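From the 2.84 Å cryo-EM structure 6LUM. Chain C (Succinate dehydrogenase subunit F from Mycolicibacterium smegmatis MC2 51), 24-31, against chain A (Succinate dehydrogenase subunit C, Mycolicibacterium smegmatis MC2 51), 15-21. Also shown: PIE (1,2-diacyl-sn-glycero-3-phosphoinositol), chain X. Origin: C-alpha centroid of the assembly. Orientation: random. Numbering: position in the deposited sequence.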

# COMPACT_ATOMS: atom_id res chain seq x y z
N LEU C 24 -29.47 -25.85 -20.17
CA LEU C 24 -30.16 -26.62 -19.14
C LEU C 24 -29.24 -27.66 -18.51
O LEU C 24 -29.30 -27.91 -17.30
CB LEU C 24 -31.40 -27.27 -19.71
CG LEU C 24 -32.53 -26.28 -19.95
CD1 LEU C 24 -33.67 -26.95 -20.66
CD2 LEU C 24 -32.99 -25.71 -18.64
N TYR C 25 -28.37 -28.28 -19.30
CA TYR C 25 -27.46 -29.29 -18.79
C TYR C 25 -26.47 -28.69 -17.80
O TYR C 25 -26.25 -29.24 -16.72
CB TYR C 25 -26.75 -29.96 -19.96
CG TYR C 25 -25.47 -30.66 -19.64
CD1 TYR C 25 -25.46 -31.96 -19.18
CD2 TYR C 25 -24.25 -30.03 -19.83
CE1 TYR C 25 -24.28 -32.60 -18.90
CE2 TYR C 25 -23.07 -30.66 -19.55
CZ TYR C 25 -23.09 -31.94 -19.08
OH TYR C 25 -21.91 -32.58 -18.80
N ARG C 26 -25.86 -27.56 -18.16
CA ARG C 26 -24.96 -26.90 -17.24
C ARG C 26 -25.69 -26.39 -16.01
O ARG C 26 -25.08 -26.23 -14.95
CB ARG C 26 -24.25 -25.74 -17.93
CG ARG C 26 -23.27 -26.17 -18.97
CD ARG C 26 -22.08 -26.85 -18.36
NE ARG C 26 -21.41 -26.02 -17.38
CZ ARG C 26 -20.30 -25.34 -17.61
NH1 ARG C 26 -19.73 -25.40 -18.80
NH2 ARG C 26 -19.76 -24.61 -16.65
N LEU C 27 -26.99 -26.13 -16.11
CA LEU C 27 -27.73 -25.74 -14.93
C LEU C 27 -27.92 -26.91 -13.98
O LEU C 27 -27.79 -26.75 -12.76
CB LEU C 27 -29.09 -25.15 -15.32
CG LEU C 27 -29.93 -24.53 -14.22
CD1 LEU C 27 -29.40 -23.17 -13.88
CD2 LEU C 27 -31.36 -24.44 -14.66
N VAL C 28 -28.23 -28.09 -14.50
CA VAL C 28 -28.57 -29.19 -13.60
C VAL C 28 -27.40 -30.06 -13.16
O VAL C 28 -27.53 -30.79 -12.17
CB VAL C 28 -29.65 -30.11 -14.19
CG1 VAL C 28 -30.88 -29.31 -14.52
CG2 VAL C 28 -29.13 -30.83 -15.40
N THR C 29 -26.26 -30.02 -13.85
CA THR C 29 -25.16 -30.88 -13.44
C THR C 29 -24.32 -30.25 -12.35
O THR C 29 -23.99 -29.06 -12.40
CB THR C 29 -24.27 -31.25 -14.61
OG1 THR C 29 -23.66 -30.08 -15.14
CG2 THR C 29 -25.07 -31.95 -15.66
N ASP C 30 -23.94 -31.07 -11.38
CA ASP C 30 -23.28 -30.60 -10.17
C ASP C 30 -21.82 -30.26 -10.39
O ASP C 30 -21.15 -29.78 -9.47
CB ASP C 30 -23.43 -31.65 -9.08
CG ASP C 30 -23.98 -31.09 -7.81
OD1 ASP C 30 -23.67 -29.93 -7.51
OD2 ASP C 30 -24.74 -31.80 -7.12
N GLU C 31 -21.30 -30.53 -11.58
CA GLU C 31 -19.89 -30.27 -11.92
C GLU C 31 -18.95 -31.08 -11.03
O GLU C 31 -18.77 -30.78 -9.86
CB GLU C 31 -19.55 -28.78 -11.80
CG GLU C 31 -18.66 -28.15 -12.91
CD GLU C 31 -18.85 -28.66 -14.34
OE1 GLU C 31 -19.87 -29.33 -14.66
OE2 GLU C 31 -17.97 -28.38 -15.18
P PIE X . -19.38 -29.42 -25.55
O11 PIE X . -20.62 -30.41 -25.11
O12 PIE X . -18.63 -30.05 -26.68
O13 PIE X . -19.93 -28.10 -26.00
O14 PIE X . -18.38 -29.20 -24.24
C1 PIE X . -21.48 -30.85 -26.13
C2 PIE X . -21.91 -32.26 -25.80
C3 PIE X . -22.27 -32.34 -24.31
O31 PIE X . -23.30 -31.41 -24.04
O32 PIE X . -24.74 -32.98 -23.35
C31 PIE X . -24.58 -31.98 -23.95
C32 PIE X . -25.77 -31.31 -24.65
C33 PIE X . -26.30 -32.15 -25.82
C34 PIE X . -26.70 -31.30 -27.03
C35 PIE X . -27.29 -32.15 -28.16
C36 PIE X . -28.75 -31.86 -28.44
C37 PIE X . -29.21 -32.46 -29.77
C38 PIE X . -29.63 -31.41 -30.79
C39 PIE X . -28.72 -31.33 -32.01
C40 PIE X . -27.35 -30.74 -31.69
C41 PIE X . -26.28 -31.13 -32.71
O21 PIE X . -23.03 -32.59 -26.59
O22 PIE X . -22.35 -34.31 -27.87
C21 PIE X . -22.73 -33.19 -27.83
C22 PIE X . -22.90 -32.39 -29.15
C23 PIE X . -21.57 -31.74 -29.61
C24 PIE X . -21.72 -30.22 -29.87
C25 PIE X . -20.54 -29.40 -29.29
C26 PIE X . -20.57 -27.93 -29.78
C27 PIE X . -21.15 -27.81 -31.19
C28 PIE X . -21.99 -26.56 -31.39
C29 PIE X . -22.98 -26.74 -32.55
C47 PIE X . -23.62 -27.88 -32.67
C48 PIE X . -24.61 -28.09 -33.82
C49 PIE X . -23.91 -28.52 -35.10
C50 PIE X . -24.43 -27.78 -36.33
C51 PIE X . -23.31 -27.10 -37.11
C1' PIE X . -16.57 -31.58 -21.97
C2' PIE X . -17.57 -31.56 -20.80
C3' PIE X . -19.02 -31.34 -21.25
C4' PIE X . -19.12 -30.11 -22.14
C5' PIE X . -18.22 -30.29 -23.35
C6' PIE X . -16.76 -30.37 -22.90
O1' PIE X . -15.25 -31.57 -21.48
O2' PIE X . -17.48 -32.78 -20.10
O3' PIE X . -19.82 -31.12 -20.12
O4' PIE X . -18.64 -29.03 -21.39
O6' PIE X . -15.93 -30.53 -24.02
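Chain A, residues 15-21: TRRRTLY

Chain A crosses the end of a chain C helix as an extended strand-like segment, with no regular helix or strand of its own; from Arg16(A) to Leu20(A) its phi/psi values all lie in the extended region. It runs antiparallel to chain C: Arg16(A) faces Glu31(C), Arg17(A) faces Asp30(C), Arg18(A) faces Thr29(C) and Thr19(A) faces Val28(C), with CA-CA distances of 4.7 to 5.1 Å. The closest of these, CA of Arg18(A) to CA of Thr29(C) at 4.7 Å, marks a single beta bridge, placed where Thr29(C) leaves helical geometry with phi/psi of -85/139.

Thr15(A) touches only the margin, its backbone O 3.8 Å from Glu31(C) C. Arg16(A) covers more, laying CG 3.9 Å from Glu31(C) C and CD 4.0 Å from Glu31(C) OE1. Its guanidinium meets the outer end of the Tyr25(C) side chain, whose OH lies over one face, 3.5 Å from Arg16(A) NH1; the angle is too poor for a hydrogen bond. That hydroxyl instead bonds the lipid, Tyr25(C) OH to PIE O3' at 2.9 Å, so the headgroup adjoins this end of the contact.

Arg17(A) makes the first backbone link: its O accepts from Asp30(C) N at 2.7 Å and also receives a CA-H...O contact from Thr29(C) CA at 3.4 Å. The side chains pack CB to CB at 3.9 Å between Arg17(A) and Asp30(C). Their charges approach without a salt bridge, since Asp30(C) OD2 sits over the guanidinium face, 4.1 Å from Arg17(A) NH1, where no N-H points at it.

Arg18(A) contributes aliphatic surface, its CG 4.2 Å from Val28(C) CG2. Thr19(A) then closes the bridge. Its N donates to Val28(C) O at 2.8 Å and a nearly straight 170°, and its OG1, in the p rotamer, donates to the same oxygen at 3.2 Å. One carbonyl near the helix end thus takes both a backbone and a side-chain donor from one residue. The methyl CG2 of Thr19(A) meets Asp30(C) OD2 at 3.2 Å, while Thr19(A) O receives a CA-H...O contact from Val28(C) CA at 3.3 Å.

Leu20(A) directs its CA-to-CB bond away, yet its CD1 still comes within 4.3 Å of Val28(C) CG1. Tyr21(A) makes no contact.

The rule is economical: two backbone hydrogen bonds flank Thr29(C), whose own OG1 bonds back to Tyr25(C) O at 3.1 Å, and Val28(C) supplies much of the surface that chain A covers.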

# COMPACT_ATOMS: atom_id res chain seq x y z
N THR A 15 -16.31 -36.67 -11.13
CA THR A 15 -17.68 -37.16 -11.06
C THR A 15 -18.67 -36.00 -11.22
O THR A 15 -18.32 -34.85 -10.97
CB THR A 15 -17.95 -37.89 -9.73
OG1 THR A 15 -19.16 -38.65 -9.84
CG2 THR A 15 -18.07 -36.91 -8.59
N ARG A 16 -19.89 -36.32 -11.65
CA ARG A 16 -20.91 -35.31 -11.88
C ARG A 16 -22.27 -35.88 -11.52
O ARG A 16 -22.62 -36.98 -11.94
CB ARG A 16 -20.91 -34.84 -13.34
CG ARG A 16 -19.79 -33.88 -13.68
CD ARG A 16 -19.98 -33.26 -15.05
NE ARG A 16 -19.30 -34.01 -16.10
CZ ARG A 16 -19.88 -34.94 -16.86
NH1 ARG A 16 -21.16 -35.23 -16.68
NH2 ARG A 16 -19.18 -35.57 -17.79
N ARG A 17 -23.04 -35.12 -10.73
CA ARG A 17 -24.38 -35.51 -10.31
C ARG A 17 -25.41 -34.63 -11.00
O ARG A 17 -25.15 -33.47 -11.31
CB ARG A 17 -24.55 -35.39 -8.80
CG ARG A 17 -23.53 -36.15 -7.98
CD ARG A 17 -23.87 -36.03 -6.52
NE ARG A 17 -25.31 -36.07 -6.31
CZ ARG A 17 -25.94 -35.48 -5.30
NH1 ARG A 17 -25.25 -34.81 -4.39
NH2 ARG A 17 -27.25 -35.57 -5.19
N ARG A 18 -26.59 -35.19 -11.22
CA ARG A 18 -27.68 -34.49 -11.87
C ARG A 18 -28.66 -34.05 -10.79
O ARG A 18 -29.29 -34.88 -10.14
CB ARG A 18 -28.36 -35.38 -12.91
CG ARG A 18 -29.35 -34.67 -13.79
CD ARG A 18 -30.78 -34.87 -13.31
NE ARG A 18 -31.70 -33.90 -13.90
CZ ARG A 18 -33.01 -33.88 -13.68
NH1 ARG A 18 -33.57 -34.79 -12.89
NH2 ARG A 18 -33.76 -32.96 -14.27
N THR A 19 -28.79 -32.73 -10.61
CA THR A 19 -29.57 -32.15 -9.53
C THR A 19 -30.46 -31.05 -10.08
O THR A 19 -29.96 -30.12 -10.70
CB THR A 19 -28.66 -31.56 -8.45
OG1 THR A 19 -27.87 -30.50 -9.02
CG2 THR A 19 -27.73 -32.61 -7.87
N LEU A 20 -31.76 -31.13 -9.83
CA LEU A 20 -32.63 -30.00 -10.09
C LEU A 20 -32.78 -29.20 -8.81
O LEU A 20 -33.21 -29.73 -7.78
CB LEU A 20 -34.00 -30.46 -10.58
CG LEU A 20 -34.92 -29.31 -10.98
CD1 LEU A 20 -34.40 -28.63 -12.21
CD2 LEU A 20 -36.30 -29.81 -11.21
N TYR A 21 -32.41 -27.92 -8.86
CA TYR A 21 -32.34 -27.16 -7.62
C TYR A 21 -33.70 -26.70 -7.14
O TYR A 21 -33.90 -26.56 -5.93
CB TYR A 21 -31.42 -25.95 -7.73
CG TYR A 21 -31.44 -25.12 -6.47
CD1 TYR A 21 -30.76 -25.52 -5.34
CD2 TYR A 21 -32.18 -23.97 -6.40
CE1 TYR A 21 -30.82 -24.78 -4.21
CE2 TYR A 21 -32.23 -23.24 -5.27
CZ TYR A 21 -31.56 -23.65 -4.18
OH TYR A 21 -31.63 -22.88 -3.07